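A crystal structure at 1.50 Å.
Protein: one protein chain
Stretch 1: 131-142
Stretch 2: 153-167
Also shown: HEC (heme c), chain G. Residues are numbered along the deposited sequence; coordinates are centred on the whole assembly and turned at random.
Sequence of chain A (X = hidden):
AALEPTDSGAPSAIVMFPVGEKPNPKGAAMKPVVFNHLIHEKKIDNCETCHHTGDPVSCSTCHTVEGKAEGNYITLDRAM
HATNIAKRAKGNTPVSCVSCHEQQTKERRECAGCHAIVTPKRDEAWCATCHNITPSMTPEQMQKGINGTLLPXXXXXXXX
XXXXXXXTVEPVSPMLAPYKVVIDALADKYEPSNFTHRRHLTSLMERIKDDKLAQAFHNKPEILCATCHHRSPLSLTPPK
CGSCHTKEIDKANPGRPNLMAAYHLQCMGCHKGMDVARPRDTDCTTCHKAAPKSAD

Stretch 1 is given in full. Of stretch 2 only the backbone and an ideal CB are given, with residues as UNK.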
# COMPACT_ATOMS: atom_id res chain seq x y z
N HIS A 131 -3.65 -11.73 0.06
CA HIS A 131 -3.59 -13.19 0.16
C HIS A 131 -3.92 -13.60 1.59
O HIS A 131 -3.07 -13.84 2.44
CB HIS A 131 -2.21 -13.67 -0.33
CG HIS A 131 -1.96 -13.41 -1.79
ND1 HIS A 131 -2.45 -14.30 -2.76
CD2 HIS A 131 -1.31 -12.45 -2.48
CE1 HIS A 131 -2.10 -13.86 -3.94
NE2 HIS A 131 -1.41 -12.73 -3.83
N ASN A 132 -5.22 -13.57 1.84
CA ASN A 132 -5.81 -13.34 3.16
C ASN A 132 -6.89 -14.34 3.54
O ASN A 132 -7.64 -14.06 4.49
CB ASN A 132 -6.38 -11.91 3.15
CG ASN A 132 -7.54 -11.69 2.21
OD1 ASN A 132 -8.07 -12.59 1.60
ND2 ASN A 132 -8.01 -10.46 2.04
N ILE A 133 -7.03 -15.45 2.87
CA ILE A 133 -8.10 -16.41 3.13
C ILE A 133 -8.22 -16.94 4.55
O ILE A 133 -7.23 -17.21 5.23
CB ILE A 133 -7.96 -17.68 2.24
CG1 ILE A 133 -9.26 -18.50 2.21
CG2 ILE A 133 -6.79 -18.57 2.65
CD1 ILE A 133 -10.42 -17.81 1.56
N THR A 134 -9.47 -17.23 4.94
CA THR A 134 -9.74 -17.85 6.21
C THR A 134 -9.02 -19.19 6.37
O THR A 134 -8.94 -20.00 5.45
CB THR A 134 -11.24 -18.09 6.49
OG1 THR A 134 -11.36 -18.91 7.67
CG2 THR A 134 -11.89 -18.86 5.36
N PRO A 135 -8.47 -19.45 7.56
CA PRO A 135 -7.88 -20.77 7.82
C PRO A 135 -8.86 -21.90 7.69
O PRO A 135 -8.46 -23.06 7.57
CB PRO A 135 -7.47 -20.69 9.30
CG PRO A 135 -7.22 -19.23 9.51
CD PRO A 135 -8.31 -18.54 8.72
N SER A 136 -10.15 -21.64 7.67
CA SER A 136 -11.14 -22.70 7.54
C SER A 136 -11.20 -23.36 6.17
O SER A 136 -11.69 -24.49 6.01
CB SER A 136 -12.51 -22.11 7.88
OG SER A 136 -12.48 -21.58 9.19
N MET A 137 -10.74 -22.69 5.12
CA MET A 137 -10.77 -23.33 3.80
C MET A 137 -9.99 -24.63 3.81
O MET A 137 -8.87 -24.65 4.31
CB MET A 137 -10.15 -22.38 2.76
CG MET A 137 -10.12 -23.00 1.38
SD MET A 137 -9.18 -22.06 0.18
CE MET A 137 -7.52 -22.24 0.73
N THR A 138 -10.50 -25.72 3.26
CA THR A 138 -9.75 -26.97 3.27
C THR A 138 -8.93 -27.13 2.00
O THR A 138 -9.17 -26.48 0.99
CB THR A 138 -10.71 -28.19 3.31
OG1 THR A 138 -11.50 -28.16 2.10
CG2 THR A 138 -11.68 -28.14 4.47
N PRO A 139 -7.96 -28.04 1.96
CA PRO A 139 -7.29 -28.33 0.69
C PRO A 139 -8.20 -28.83 -0.41
O PRO A 139 -7.99 -28.55 -1.59
CB PRO A 139 -6.30 -29.44 1.08
CG PRO A 139 -6.09 -29.25 2.54
CD PRO A 139 -7.43 -28.81 3.09
N GLU A 140 -9.27 -29.57 -0.08
CA GLU A 140 -10.25 -29.94 -1.09
C GLU A 140 -10.98 -28.74 -1.69
O GLU A 140 -11.20 -28.67 -2.92
CB GLU A 140 -11.23 -30.94 -0.44
CG GLU A 140 -10.49 -31.94 0.45
CD GLU A 140 -10.30 -31.57 1.90
OE1 GLU A 140 -11.27 -31.45 2.70
OE2 GLU A 140 -9.16 -31.38 2.34
N GLN A 141 -11.36 -27.78 -0.85
CA GLN A 141 -11.97 -26.54 -1.34
C GLN A 141 -11.01 -25.76 -2.24
O GLN A 141 -11.35 -25.23 -3.28
CB GLN A 141 -12.41 -25.69 -0.15
CG GLN A 141 -13.77 -26.09 0.41
CD GLN A 141 -14.06 -25.42 1.74
OE1 GLN A 141 -13.20 -25.07 2.54
NE2 GLN A 141 -15.35 -25.24 1.97
N MET A 142 -9.73 -25.72 -1.85
CA MET A 142 -8.72 -25.07 -2.73
C MET A 142 -8.68 -25.69 -4.09
O MET A 142 -8.61 -25.01 -5.11
CB MET A 142 -7.37 -25.14 -1.99
CG MET A 142 -6.22 -24.53 -2.80
SD MET A 142 -6.37 -22.73 -2.88
CE MET A 142 -4.77 -22.29 -3.52
N UNK A 153 -22.07 -21.09 -3.35
CA UNK A 153 -22.42 -20.94 -1.95
C UNK A 153 -21.23 -21.21 -1.05
O UNK A 153 -21.09 -20.64 0.03
CB UNK A 153 -23.58 -21.87 -1.59
N UNK A 154 -20.33 -22.08 -1.48
CA UNK A 154 -19.11 -22.37 -0.74
C UNK A 154 -18.13 -21.20 -0.89
O UNK A 154 -17.50 -20.83 0.11
CB UNK A 154 -18.48 -23.68 -1.23
N UNK A 155 -18.03 -20.65 -2.08
CA UNK A 155 -17.14 -19.49 -2.26
C UNK A 155 -17.64 -18.36 -1.35
O UNK A 155 -16.93 -17.77 -0.52
CB UNK A 155 -17.10 -19.04 -3.72
N UNK A 156 -18.94 -18.07 -1.40
CA UNK A 156 -19.41 -16.92 -0.60
C UNK A 156 -19.28 -17.16 0.90
O UNK A 156 -19.03 -16.22 1.67
CB UNK A 156 -20.87 -16.61 -0.94
N UNK A 157 -19.44 -18.40 1.34
CA UNK A 157 -19.32 -18.68 2.76
C UNK A 157 -17.87 -18.45 3.22
O UNK A 157 -17.69 -17.85 4.27
CB UNK A 157 -19.76 -20.11 3.06
N UNK A 158 -16.93 -18.92 2.41
CA UNK A 158 -15.50 -18.71 2.73
C UNK A 158 -15.18 -17.21 2.73
O UNK A 158 -14.48 -16.72 3.61
CB UNK A 158 -14.61 -19.44 1.73
N UNK A 159 -15.70 -16.50 1.73
CA UNK A 159 -15.44 -15.07 1.64
C UNK A 159 -16.03 -14.34 2.84
O UNK A 159 -15.43 -13.47 3.46
CB UNK A 159 -16.01 -14.50 0.34
N UNK A 160 -17.27 -14.71 3.21
CA UNK A 160 -17.88 -14.02 4.35
C UNK A 160 -17.18 -14.30 5.65
O UNK A 160 -17.01 -13.44 6.51
CB UNK A 160 -19.35 -14.41 4.48
N UNK A 161 -16.76 -15.53 5.86
CA UNK A 161 -16.03 -15.90 7.06
C UNK A 161 -14.75 -15.09 7.15
O UNK A 161 -14.36 -14.55 8.17
CB UNK A 161 -15.72 -17.40 7.07
N UNK A 162 -14.08 -14.98 6.01
CA UNK A 162 -12.85 -14.20 5.98
C UNK A 162 -13.10 -12.75 6.29
O UNK A 162 -12.45 -12.14 7.17
CB UNK A 162 -12.17 -14.33 4.62
N UNK A 163 -14.05 -12.12 5.60
CA UNK A 163 -14.34 -10.71 5.80
C UNK A 163 -14.74 -10.43 7.25
O UNK A 163 -14.32 -9.43 7.86
CB UNK A 163 -15.45 -10.26 4.85
N UNK A 164 -15.55 -11.34 7.81
CA UNK A 164 -16.07 -11.02 9.14
C UNK A 164 -15.01 -11.15 10.21
O UNK A 164 -15.16 -10.53 11.28
CB UNK A 164 -17.26 -11.93 9.48
N UNK A 165 -13.95 -11.90 9.98
CA UNK A 165 -12.89 -12.02 10.97
C UNK A 165 -11.76 -11.01 10.75
O UNK A 165 -10.78 -11.06 11.50
CB UNK A 165 -12.32 -13.44 10.95
N UNK A 166 -11.88 -10.15 9.74
CA UNK A 166 -10.77 -9.23 9.46
C UNK A 166 -10.73 -8.17 10.55
O UNK A 166 -11.75 -7.68 11.03
CB UNK A 166 -10.91 -8.58 8.08
N UNK A 167 -9.50 -7.83 10.91
CA UNK A 167 -9.27 -6.82 11.92
C UNK A 167 -8.19 -5.86 11.40
O UNK A 167 -7.26 -6.31 10.75
CB UNK A 167 -8.86 -7.46 13.25
FE HEC G . -0.68 -11.70 -5.40
CHA HEC G . -2.20 -13.93 -7.51
CHB HEC G . 2.14 -13.60 -5.45
CHC HEC G . 0.87 -9.46 -3.35
CHD HEC G . -3.51 -9.78 -5.41
NA HEC G . -0.16 -13.39 -6.33
C1A HEC G . -0.89 -14.19 -7.21
C2A HEC G . -0.06 -15.23 -7.77
C3A HEC G . 1.14 -15.12 -7.19
C4A HEC G . 1.10 -13.98 -6.27
CMA HEC G . 2.39 -16.00 -7.39
CAA HEC G . -0.52 -16.22 -8.85
CBA HEC G . -1.33 -17.40 -8.28
CGA HEC G . -0.54 -18.33 -7.39
O1A HEC G . 0.48 -18.90 -7.89
O2A HEC G . -0.94 -18.52 -6.22
NB HEC G . 1.13 -11.58 -4.57
C1B HEC G . 2.17 -12.49 -4.64
C2B HEC G . 3.24 -12.09 -3.74
C3B HEC G . 2.87 -10.92 -3.18
C4B HEC G . 1.56 -10.59 -3.70
CMB HEC G . 4.50 -12.94 -3.50
CAB HEC G . 3.59 -10.05 -2.15
CBB HEC G . 5.04 -9.73 -2.62
NC HEC G . -1.23 -10.00 -4.53
C1C HEC G . -0.44 -9.20 -3.71
C2C HEC G . -1.20 -8.06 -3.29
C3C HEC G . -2.43 -8.15 -3.85
C4C HEC G . -2.43 -9.35 -4.64
CMC HEC G . -0.63 -7.01 -2.31
CAC HEC G . -3.66 -7.25 -3.63
CBC HEC G . -3.38 -5.75 -3.91
ND HEC G . -2.49 -11.84 -6.24
C1D HEC G . -3.55 -10.98 -6.07
C2D HEC G . -4.74 -11.55 -6.69
C3D HEC G . -4.38 -12.72 -7.24
C4D HEC G . -2.97 -12.89 -7.02
CMD HEC G . -6.13 -10.88 -6.69
CAD HEC G . -5.30 -13.72 -7.96
CBD HEC G . -5.95 -14.69 -6.93
CGD HEC G . -5.03 -15.80 -6.50
O1D HEC G . -4.74 -16.01 -5.28
O2D HEC G . -4.58 -16.53 -7.42

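From 153 to 164 the backbone is helical, and every third or fourth position returns to stretch 1: 154, 158, 161 and 162 point their CA-to-CB bonds toward it.

Position 153 meets nothing of stretch 1 and has helical angles (-68/-31), so almost any residue would fit; it is Gly153.

At 154 the bond points toward Gln141, whose NE2 lies 4.7 Å from the ideal CB. A polar side chain, acidic or amide, would suit that amide donor. The residue is Asp154, but its OD1 stays 4.4 Å from Gln141 NE2, a loose approach.

Positions 155, 156, 157, 159 and 160 have no atom of stretch 1 within 5.5 Å of their ideal CB, so stretch 1 sets no demand and many helix-compatible residues would do. They are Asn155, Glu156, Ala157, Ala159 and Ala160.

Position 158 faces a largely apolar hollow: Ile133 CD1 is 4.5 Å from the ideal CB, Thr134 CG2 4.6 Å and Met137 CB 5.4 Å. A branched or long aliphatic side chain, Leu, Ile or Met, would fill it. Leu158 does so; its CD2 lies 3.9 Å from Met137 CB and 3.8 Å from Gln141 OE1.

At 161 the ideal CB is 4.4 Å from Thr134 CG2, and the hydroxyls of Thr134 and Ser136 lie beyond. A side chain long enough to bring an acceptor there, Glu or Gln, would suit. Glu161 extends with chi1 and chi2 both t, and Ser136 OG donates to its OE2 in a very short hydrogen bond of 2.4 Å.

Position 162 sits closest to the loop backbone: the ideal CB is 4.0 Å from Thr134 N and 4.5 Å from Asn132 O. A compact side chain with an acceptor, Ser or Thr, would meet that amide. Thr162, with chi1 m, accepts from Thr134 N at its OG1 (3.0 Å) while the same OG1 donates to Leu158 O (2.9 Å), so one hydroxyl ties the loop to the helix. Its CG2 packs 3.2 Å from Asn132 O.

Positions 163, 164 and 165 have no neighbour in stretch 1 near their ideal CB, and several types would do; they are Val163, Leu164 and Ala165.

At 166 the bond runs sideways, so only a long side chain could reach Asn132. Gln166 brings its NE2 to 3.7 Å from Asn132 ND2. A water donates to Asn132 O (2.7 Å) and weakly accepts from Gln166 NE2 (3.4 Å).

Position 167 is out of reach and tolerant; it is Lys167.

Stretch 2 (153-167) GDNEALAAETVLAQK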
# COMPACT_ATOMS: atom_id res chain seq x y z
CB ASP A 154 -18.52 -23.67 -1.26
CG ASP A 154 -19.17 -24.92 -0.70
OD1 ASP A 154 -18.57 -26.00 -0.92
OD2 ASP A 154 -20.24 -24.87 -0.06
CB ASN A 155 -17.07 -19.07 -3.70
CG ASN A 155 -16.06 -18.00 -4.03
OD1 ASN A 155 -16.09 -16.89 -3.49
ND2 ASN A 155 -15.17 -18.32 -4.95
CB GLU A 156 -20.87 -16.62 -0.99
CG GLU A 156 -20.94 -16.13 -2.43
CD GLU A 156 -22.34 -15.88 -2.94
OE1 GLU A 156 -23.20 -16.77 -2.77
OE2 GLU A 156 -22.54 -14.78 -3.52
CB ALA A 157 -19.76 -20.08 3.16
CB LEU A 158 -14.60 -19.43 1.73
CG LEU A 158 -14.52 -20.97 1.87
CD1 LEU A 158 -13.78 -21.53 0.67
CD2 LEU A 158 -13.87 -21.37 3.17
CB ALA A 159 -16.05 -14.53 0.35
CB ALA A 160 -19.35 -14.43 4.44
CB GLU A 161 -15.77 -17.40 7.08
CG GLU A 161 -14.89 -17.81 8.24
CD GLU A 161 -14.73 -19.33 8.31
OE1 GLU A 161 -15.18 -20.05 7.41
OE2 GLU A 161 -14.12 -19.78 9.31
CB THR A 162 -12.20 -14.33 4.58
OG1 THR A 162 -11.91 -15.69 4.32
CG2 THR A 162 -10.85 -13.60 4.53
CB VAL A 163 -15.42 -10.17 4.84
CG1 VAL A 163 -15.92 -8.81 5.25
CG2 VAL A 163 -14.83 -10.11 3.43
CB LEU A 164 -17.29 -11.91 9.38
CG LEU A 164 -18.49 -11.56 8.48
CD1 LEU A 164 -19.58 -12.61 8.66
CD2 LEU A 164 -19.04 -10.17 8.77
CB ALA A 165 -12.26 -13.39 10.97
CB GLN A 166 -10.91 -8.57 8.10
CG GLN A 166 -10.47 -9.48 6.96
CD GLN A 166 -10.90 -8.90 5.63
OE1 GLN A 166 -11.58 -7.87 5.59
NE2 GLN A 166 -10.53 -9.61 4.59
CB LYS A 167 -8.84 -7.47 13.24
CG LYS A 167 -10.00 -8.10 14.00
CD LYS A 167 -9.65 -8.60 15.38
CE LYS A 167 -8.27 -8.18 15.87
NZ LYS A 167 -8.27 -6.81 16.49
O HOH W 1 -8.48 -11.94 5.91
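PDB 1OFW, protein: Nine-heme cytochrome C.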